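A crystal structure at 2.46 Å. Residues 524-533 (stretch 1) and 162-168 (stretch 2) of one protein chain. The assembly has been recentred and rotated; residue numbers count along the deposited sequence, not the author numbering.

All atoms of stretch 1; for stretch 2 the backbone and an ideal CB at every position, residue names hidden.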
ATOM      1  N   ARG A 524      -3.448   5.873   8.162  1.00 29.43           N
ATOM      2  CA  ARG A 524      -2.113   6.431   8.360  1.00 35.09           C
ATOM      3  C   ARG A 524      -1.155   6.005   7.243  1.00 31.02           C
ATOM      4  O   ARG A 524       0.023   6.359   7.260  1.00 32.63           O
ATOM      5  CB  ARG A 524      -1.538   6.027   9.725  1.00 28.22           C
ATOM      6  CG  ARG A 524      -2.513   6.133  10.884  1.00 35.09           C
ATOM      7  CD  ARG A 524      -1.785   6.215  12.219  1.00 41.83           C
ATOM      8  NE  ARG A 524      -1.687   7.590  12.706  1.00 81.66           N
ATOM      9  CZ  ARG A 524      -0.731   8.453  12.364  1.00 89.11           C
ATOM     10  NH1 ARG A 524       0.229   8.091  11.522  1.00 79.47           N
ATOM     11  NH2 ARG A 524      -0.737   9.683  12.864  1.00 72.76           N
ATOM     12  N   ASP A 525      -1.662   5.242   6.280  1.00 28.12           N
ATOM     13  CA  ASP A 525      -0.858   4.835   5.136  1.00 29.01           C
ATOM     14  C   ASP A 525      -0.699   5.988   4.150  1.00 27.66           C
ATOM     15  O   ASP A 525       0.194   5.969   3.304  1.00 24.51           O
ATOM     16  CB  ASP A 525      -1.475   3.620   4.438  1.00 24.41           C
ATOM     17  CG  ASP A 525      -1.261   2.331   5.212  1.00 44.81           C
ATOM     18  OD1 ASP A 525      -1.733   1.270   4.751  1.00 44.44           O
ATOM     19  OD2 ASP A 525      -0.621   2.380   6.288  1.00 45.91           O
ATOM     20  N   ALA A 526      -1.569   6.987   4.267  1.00 25.38           N
ATOM     21  CA  ALA A 526      -1.534   8.151   3.383  1.00 23.40           C
ATOM     22  C   ALA A 526      -0.109   8.663   3.211  1.00 26.66           C
ATOM     23  O   ALA A 526       0.286   9.099   2.131  1.00 28.29           O
ATOM     24  CB  ALA A 526      -2.420   9.243   3.927  1.00 18.68           C
ATOM     25  N   ARG A 527       0.654   8.597   4.294  1.00 23.96           N
ATOM     26  CA  ARG A 527       2.047   9.022   4.326  1.00 26.57           C
ATOM     27  C   ARG A 527       2.927   8.320   3.287  1.00 31.42           C
ATOM     28  O   ARG A 527       3.879   8.910   2.783  1.00 24.80           O
ATOM     29  CB  ARG A 527       2.586   8.807   5.740  1.00 29.54           C
ATOM     30  CG  ARG A 527       4.040   8.438   5.858  1.00 41.81           C
ATOM     31  CD  ARG A 527       4.252   7.665   7.158  1.00 44.68           C
ATOM     32  NE  ARG A 527       5.552   7.940   7.764  1.00 62.61           N
ATOM     33  CZ  ARG A 527       6.050   7.262   8.793  1.00 55.29           C
ATOM     34  NH1 ARG A 527       5.358   6.260   9.321  1.00 53.51           N
ATOM     35  NH2 ARG A 527       7.240   7.577   9.288  1.00 65.37           N
ATOM     36  N   TYR A 528       2.605   7.071   2.964  1.00 25.03           N
ATOM     37  CA  TYR A 528       3.362   6.325   1.959  1.00 18.58           C
ATOM     38  C   TYR A 528       2.980   6.738   0.543  1.00 18.76           C
ATOM     39  O   TYR A 528       3.833   6.820  -0.336  1.00 27.17           O
ATOM     40  CB  TYR A 528       3.178   4.813   2.140  1.00 19.47           C
ATOM     41  CG  TYR A 528       3.499   4.327   3.532  1.00 25.55           C
ATOM     42  CD1 TYR A 528       2.506   3.799   4.353  1.00 27.23           C
ATOM     43  CD2 TYR A 528       4.792   4.405   4.032  1.00 30.02           C
ATOM     44  CE1 TYR A 528       2.794   3.360   5.631  1.00 25.20           C
ATOM     45  CE2 TYR A 528       5.092   3.966   5.309  1.00 30.27           C
ATOM     46  CZ  TYR A 528       4.089   3.443   6.103  1.00 42.10           C
ATOM     47  OH  TYR A 528       4.388   3.005   7.374  1.00 55.38           O
ATOM     48  N   GLY A 529       1.693   6.986   0.325  1.00 19.34           N
ATOM     49  CA  GLY A 529       1.218   7.479  -0.954  1.00 20.15           C
ATOM     50  C   GLY A 529       1.780   8.856  -1.252  1.00 24.81           C
ATOM     51  O   GLY A 529       2.158   9.154  -2.382  1.00 27.84           O
ATOM     52  N   VAL A 530       1.838   9.697  -0.226  1.00 20.30           N
ATOM     53  CA  VAL A 530       2.378  11.045  -0.370  1.00 22.60           C
ATOM     54  C   VAL A 530       3.859  11.032  -0.766  1.00 30.22           C
ATOM     55  O   VAL A 530       4.292  11.857  -1.570  1.00 31.68           O
ATOM     56  CB  VAL A 530       2.179  11.875   0.914  1.00 18.96           C
ATOM     57  CG1 VAL A 530       3.034  13.126   0.880  1.00 19.73           C
ATOM     58  CG2 VAL A 530       0.709  12.230   1.092  1.00 22.36           C
ATOM     59  N   MET A 531       4.628  10.098  -0.212  1.00 26.70           N
ATOM     60  CA  MET A 531       6.046   9.974  -0.556  1.00 25.07           C
ATOM     61  C   MET A 531       6.222   9.652  -2.036  1.00 25.16           C
ATOM     62  O   MET A 531       7.160  10.129  -2.674  1.00 31.51           O
ATOM     63  CB  MET A 531       6.729   8.897   0.294  1.00 24.10           C
ATOM     64  CG  MET A 531       6.686   9.155   1.788  1.00 24.93           C
ATOM     65  SD  MET A 531       7.627   7.940   2.741  1.00 43.16           S
ATOM     66  CE  MET A 531       9.310   8.412   2.335  1.00 32.90           C
ATOM     67  N   GLN A 532       5.319   8.835  -2.572  1.00 23.95           N
ATOM     68  CA  GLN A 532       5.320   8.503  -3.993  1.00 24.00           C
ATOM     69  C   GLN A 532       4.895   9.709  -4.837  1.00 30.17           C
ATOM     70  O   GLN A 532       5.501  10.002  -5.869  1.00 31.47           O
ATOM     71  CB  GLN A 532       4.391   7.316  -4.276  1.00 24.45           C
ATOM     72  CG  GLN A 532       4.591   6.125  -3.351  1.00 25.39           C
ATOM     73  CD  GLN A 532       6.045   5.687  -3.251  1.00 30.39           C
ATOM     74  OE1 GLN A 532       6.659   5.278  -4.238  1.00 29.14           O
ATOM     75  NE2 GLN A 532       6.596   5.761  -2.048  1.00 19.39           N
ATOM     76  N   ALA A 533       3.850  10.402  -4.395  1.00 21.63           N
ATOM     77  CA  ALA A 533       3.350  11.573  -5.113  1.00 29.57           C
ATOM     78  C   ALA A 533       4.399  12.685  -5.201  1.00 29.64           C
ATOM     79  O   ALA A 533       4.501  13.373  -6.215  1.00 30.50           O
ATOM     80  CB  ALA A 533       2.076  12.093  -4.462  1.00 20.39           C
ATOM     81  N   UNK A 162       9.269  -4.197   2.652  1.00 30.45           N
ATOM     82  CA  UNK A 162       8.313  -3.177   2.246  1.00 25.67           C
ATOM     83  C   UNK A 162       8.733  -1.844   2.843  1.00 24.37           C
ATOM     84  O   UNK A 162       9.416  -1.808   3.865  1.00 24.71           O
ATOM     85  CB  UNK A 162       6.893  -3.546   2.679  1.00 25.67           C
ATOM     86  N   UNK A 163       8.333  -0.752   2.201  1.00 29.95           N
ATOM     87  CA  UNK A 163       8.644   0.578   2.709  1.00 22.58           C
ATOM     88  C   UNK A 163       8.125   0.747   4.133  1.00 36.85           C
ATOM     89  O   UNK A 163       8.729   1.448   4.941  1.00 33.67           O
ATOM     90  CB  UNK A 163       8.049   1.652   1.796  1.00 22.58           C
ATOM     91  N   UNK A 164       7.002   0.098   4.434  1.00 32.13           N
ATOM     92  CA  UNK A 164       6.385   0.204   5.753  1.00 28.96           C
ATOM     93  C   UNK A 164       7.278  -0.370   6.854  1.00 30.09           C
ATOM     94  O   UNK A 164       7.554   0.301   7.841  1.00 30.38           O
ATOM     95  CB  UNK A 164       5.033  -0.513   5.756  1.00 28.96           C
ATOM     96  N   UNK A 165       7.724  -1.611   6.675  1.00 28.46           N
ATOM     97  CA  UNK A 165       8.595  -2.266   7.651  1.00 30.02           C
ATOM     98  C   UNK A 165       9.924  -1.538   7.827  1.00 23.89           C
ATOM     99  O   UNK A 165      10.363  -1.297   8.949  1.00 36.36           O
ATOM    100  CB  UNK A 165       8.855  -3.713   7.229  1.00 30.02           C
ATOM    101  N   UNK A 166      10.567  -1.194   6.717  1.00 25.88           N
ATOM    102  CA  UNK A 166      11.836  -0.488   6.765  1.00 28.37           C
ATOM    103  C   UNK A 166      11.736   0.857   7.465  1.00 29.18           C
ATOM    104  O   UNK A 166      12.598   1.227   8.259  1.00 32.80           O
ATOM    105  CB  UNK A 166      12.373  -0.289   5.346  1.00 28.37           C
ATOM    106  N   UNK A 167      10.674   1.594   7.170  1.00 21.32           N
ATOM    107  CA  UNK A 167      10.483   2.921   7.747  1.00 30.82           C
ATOM    108  C   UNK A 167      10.129   2.836   9.229  1.00 36.08           C
ATOM    109  O   UNK A 167      10.636   3.609  10.040  1.00 34.34           O
ATOM    110  CB  UNK A 167       9.389   3.676   6.989  1.00 30.82           C
ATOM    111  N   UNK A 168       9.258   1.892   9.578  1.00 32.39           N
ATOM    112  CA  UNK A 168       8.884   1.668  10.973  1.00 27.43           C
ATOM    113  C   UNK A 168      10.097   1.306  11.825  1.00 27.45           C
ATOM    114  O   UNK A 168      10.287   1.855  12.907  1.00 30.29           O
ATOM    115  CB  UNK A 168       7.831   0.562  11.068  1.00 27.43           C
TER

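Position 162 comes just before a helix. Its backbone is extended, with phi/psi of -72/154, and its ideal CB has nothing of stretch 1 within 5.5 Å. The contact asks nothing of it, but the site before a helix favours a short acceptor such as Ser, Thr, Asp or Asn. The residue is Ser162, with chi1 p. Ser162 OG accepts from the backbone N of 165 at 3.3 Å, a capping bond.

Position 163 begins the helix, and its CA-to-CB bond points toward stretch 1. The ideal CB of 163 lies 4.8 Å from Tyr528 CD2. The Tyr528 ring, the Met531 thioether and the Gln532 amide all lie in this direction. A medium apolar side chain such as Leu, Ile or Met would suit. The residue is Leu163, with chi1 t and chi2 p. Leu163 CD2 is 3.9 Å from Tyr528 CD2, 4.1 Å from Met531 SD and 3.9 Å from Gln532 NE2, so one methyl touches three residues.

At position 164, CA is 7.8 Å from Tyr528 CA. CA-to-CB points sideways, and the ideal CB of 164 is 3.9 Å from Tyr528 OH. The carboxylate of Asp525 lies beside the CD1/CE1 side of the tyrosine ring, with Asp525 OD1 about 7.1 Å from the ideal CB of 164. A long side chain with a positive end, Arg or Lys, could pass the tyrosine and reach the acid; a shorter one might stop at the hydroxyl. The residue is Arg164. Arg164 CG packs 3.4 Å from Tyr528 OH. Arg164 NH2 donates to Asp525 OD1 at 3.2 Å, a hydrogen bond within a salt bridge. The oxygen sits at the guanidinium edge, near its plane, where the N-H bonds point.

Position 165 points away from stretch 1, so the contact sets no preference. The residue is Ala165, whose backbone N makes the bond to the cap.

Position 166 is helical, and its ideal CB is out of reach of stretch 1. Many residues would be compatible. The residue is Gly166; Gly166 N bonds to Ser162 O at 3.1 Å.

Position 167 points toward stretch 1, one turn after 163. The ideal CB of 167 is 4.6 Å from Tyr528 CE2 and 5.0 Å from Arg527 NH2. Leu, Met or Ile could fill the space between ring, thioether and guanidinium. The residue is Leu167. Leu167 CD2 lies at the tyrosine ring edge, 3.9 Å from Tyr528 CE2, and 4.0 Å from Met531 SD. Leu167 CG lies over one guanidinium face, 3.8 Å from Arg527 NH2.

Position 168 points sideways with no close neighbour, so the choice is open. The residue is Ala168, which makes no contact with stretch 1.

Stretch 2 162-168: SLRAGLA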
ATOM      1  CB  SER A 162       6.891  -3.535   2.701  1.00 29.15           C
ATOM      2  OG  SER A 162       6.736  -3.408   4.106  1.00 26.25           O
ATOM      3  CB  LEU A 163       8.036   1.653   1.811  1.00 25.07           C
ATOM      4  CG  LEU A 163       8.233   3.102   2.264  1.00 34.61           C
ATOM      5  CD1 LEU A 163       9.715   3.417   2.439  1.00 32.40           C
ATOM      6  CD2 LEU A 163       7.586   4.065   1.277  1.00 29.03           C
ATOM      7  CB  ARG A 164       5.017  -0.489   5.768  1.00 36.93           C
ATOM      8  CG  ARG A 164       4.305  -0.398   7.107  1.00 38.72           C
ATOM      9  CD  ARG A 164       3.086  -1.311   7.187  1.00 43.18           C
ATOM     10  NE  ARG A 164       1.984  -0.861   6.341  1.00 48.01           N
ATOM     11  CZ  ARG A 164       1.549  -1.518   5.271  1.00 49.34           C
ATOM     12  NH1 ARG A 164       2.121  -2.662   4.918  1.00 43.73           N
ATOM     13  NH2 ARG A 164       0.540  -1.034   4.557  1.00 41.94           N
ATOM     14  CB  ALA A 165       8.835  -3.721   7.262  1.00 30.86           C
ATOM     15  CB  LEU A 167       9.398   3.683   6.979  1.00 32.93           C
ATOM     16  CG  LEU A 167       9.313   5.203   7.130  1.00 36.68           C
ATOM     17  CD1 LEU A 167      10.696   5.819   7.128  1.00 35.34           C
ATOM     18  CD2 LEU A 167       8.464   5.796   6.012  1.00 37.93           C
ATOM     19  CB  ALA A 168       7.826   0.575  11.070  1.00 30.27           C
TER
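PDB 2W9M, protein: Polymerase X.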